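Local coordinates for ferrichrome-binding protein (Bacillus subtilis subsp. subtilis, PDB 3G9Q), which binds iron(III)-hydroxamate siderophores such as ferrichrome and hands them to the membrane permease of an ABC transporter for iron import, at residues 148-152 with 167-173. Sequence-based numbering, arbitrary orientation.
Sequences ISIMQ and RGGSIIY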
loop_
_atom_site.group_PDB
_atom_site.type_symbol
_atom_site.label_atom_id
_atom_site.label_comp_id
_atom_site.label_asym_id
_atom_site.label_seq_id
_atom_site.Cartn_x
_atom_site.Cartn_y
_atom_site.Cartn_z
ATOM N N ILE A 148 4.627 18.304 0.542
ATOM C CA ILE A 148 4.445 17.233 1.491
ATOM C C ILE A 148 5.530 16.184 1.335
ATOM O O ILE A 148 5.917 15.846 0.221
ATOM C CB ILE A 148 3.051 16.610 1.328
ATOM C CG1 ILE A 148 3.053 15.190 1.880
ATOM C CG2 ILE A 148 2.613 16.659 -0.122
ATOM C CD1 ILE A 148 3.597 14.033 0.990
ATOM N N SER A 149 6.031 15.685 2.463
ATOM C CA SER A 149 7.090 14.681 2.462
ATOM C C SER A 149 6.597 13.342 2.948
ATOM O O SER A 149 5.592 13.250 3.648
ATOM C CB SER A 149 8.238 15.089 3.392
ATOM O OG SER A 149 8.718 16.384 3.128
ATOM N N ILE A 150 7.317 12.296 2.576
ATOM C CA ILE A 150 6.985 10.968 3.058
ATOM C C ILE A 150 8.289 10.307 3.464
ATOM O O ILE A 150 9.190 10.131 2.635
ATOM C CB ILE A 150 6.317 10.091 2.005
ATOM C CG1 ILE A 150 5.033 10.770 1.506
ATOM C CG2 ILE A 150 6.027 8.716 2.625
ATOM C CD1 ILE A 150 4.426 10.149 0.251
HETATM N N MSE A 151 8.411 9.957 4.739
HETATM C CA MSE A 151 9.634 9.321 5.189
HETATM C C MSE A 151 9.494 8.351 6.342
HETATM O O MSE A 151 8.654 8.516 7.227
HETATM C CB MSE A 151 10.705 10.383 5.504
HETATM C CG MSE A 151 10.232 11.638 6.246
HETATM SE SE MSE A 151 11.554 13.143 6.316
HETATM C CE MSE A 151 11.256 13.973 4.551
ATOM N N GLN A 152 10.316 7.307 6.299
ATOM C CA GLN A 152 10.310 6.297 7.349
ATOM C C GLN A 152 11.695 6.127 7.915
ATOM O O GLN A 152 12.698 6.284 7.219
ATOM C CB GLN A 152 9.804 4.956 6.827
ATOM C CG GLN A 152 8.371 4.995 6.344
ATOM C CD GLN A 152 7.899 3.641 5.892
ATOM O OE1 GLN A 152 8.470 3.042 4.978
ATOM N NE2 GLN A 152 6.856 3.142 6.536
ATOM N N ARG A 167 4.066 3.425 0.311
ATOM C CA ARG A 167 3.917 4.371 1.417
ATOM C C ARG A 167 3.097 5.613 1.036
ATOM O O ARG A 167 3.386 6.730 1.477
ATOM C CB ARG A 167 5.281 4.787 1.970
ATOM C CG ARG A 167 5.969 3.727 2.820
ATOM C CD ARG A 167 6.766 2.761 1.976
ATOM N NE ARG A 167 7.393 1.718 2.787
ATOM C CZ ARG A 167 8.347 0.900 2.350
ATOM N NH1 ARG A 167 8.792 1.000 1.105
ATOM N NH2 ARG A 167 8.856 -0.017 3.160
ATOM N N GLY A 168 2.063 5.396 0.222
ATOM C CA GLY A 168 1.189 6.478 -0.199
ATOM C C GLY A 168 1.800 7.412 -1.220
ATOM O O GLY A 168 1.232 8.463 -1.524
ATOM N N GLY A 169 2.958 7.027 -1.749
ATOM C CA GLY A 169 3.640 7.842 -2.735
ATOM C C GLY A 169 2.831 8.108 -3.990
ATOM O O GLY A 169 2.638 9.263 -4.358
ATOM N N SER A 170 2.342 7.061 -4.652
ATOM C CA SER A 170 1.576 7.269 -5.873
ATOM C C SER A 170 0.269 7.992 -5.574
ATOM O O SER A 170 -0.263 8.690 -6.435
ATOM C CB SER A 170 1.298 5.936 -6.596
ATOM O OG SER A 170 0.220 5.208 -6.018
ATOM N N ILE A 171 -0.240 7.844 -4.352
ATOM C CA ILE A 171 -1.495 8.503 -3.977
ATOM C C ILE A 171 -1.295 10.019 -3.887
ATOM O O ILE A 171 -1.974 10.822 -4.553
ATOM C CB ILE A 171 -2.025 8.025 -2.579
ATOM C CG1 ILE A 171 -1.703 6.543 -2.347
ATOM C CG2 ILE A 171 -3.519 8.251 -2.490
ATOM C CD1 ILE A 171 -2.265 5.521 -3.371
ATOM N N ILE A 172 -0.337 10.389 -3.045
ATOM C CA ILE A 172 -0.001 11.776 -2.761
ATOM C C ILE A 172 0.600 12.599 -3.898
ATOM O O ILE A 172 0.211 13.757 -4.106
ATOM C CB ILE A 172 0.925 11.823 -1.542
ATOM C CG1 ILE A 172 0.104 11.412 -0.308
ATOM C CG2 ILE A 172 1.573 13.176 -1.431
ATOM C CD1 ILE A 172 -0.807 12.502 0.234
ATOM N N TYR A 173 1.525 12.012 -4.646
ATOM C CA TYR A 173 2.156 12.765 -5.704
ATOM C C TYR A 173 1.541 12.639 -7.085
ATOM O O TYR A 173 1.872 13.429 -7.962
ATOM C CB TYR A 173 3.647 12.432 -5.749
ATOM C CG TYR A 173 4.394 12.799 -4.483
ATOM C CD1 TYR A 173 5.130 11.839 -3.785
ATOM C CD2 TYR A 173 4.355 14.103 -3.967
ATOM C CE1 TYR A 173 5.805 12.158 -2.608
ATOM C CE2 TYR A 173 5.032 14.432 -2.782
ATOM C CZ TYR A 173 5.752 13.447 -2.116
ATOM O OH TYR A 173 6.417 13.744 -0.951
#
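Arg167 lies across Gln152, the two side chains crossing at about a right angle. Arg167 CB is 4.1 Å from Ile150 CG2, a loose apolar touch. Arg167 CG, anti to its carbonyl carbon, lies 3.4 Å from Gln152 OE1; the bend at chi2 (86°) then turns CD past the same oxygen. Arg167 NE comes within 2.8 Å of Gln152 OE1, but the angle is too poor for a hydrogen bond, and the amide and guanidinium planes stand 70° apart. CZ and NH2 also lie near OE1, while Arg167 NH1 makes a weak hydrogen bond to Phe165 O. A leucine in place of Arg167 would probably leave Gln152 OE1 without its nearby positive charge. Toward the helix, Ile150 CD1 reaches Tyr173 CE1 at 3.8 Å, and Ile148 CD1 packs on Ile172 CG2. Tyr173 OH donates to Ile148 O, in plane at the ring edge; Ile172 CG2 lies over one ring face, offset toward the rim. Ile148, Ile150 and Gln152 point their CB atoms toward 167-173, Ser149 and Met151 away, so this short helix packs, nearly antiparallel (169°), on one face of the mixed sheet in an α/β lobe of this family 8 solute-binding protein. Strand 148-154 lies between strands 157-161 and 210-215, while Ile171 and Ile172 touch helix 255-270.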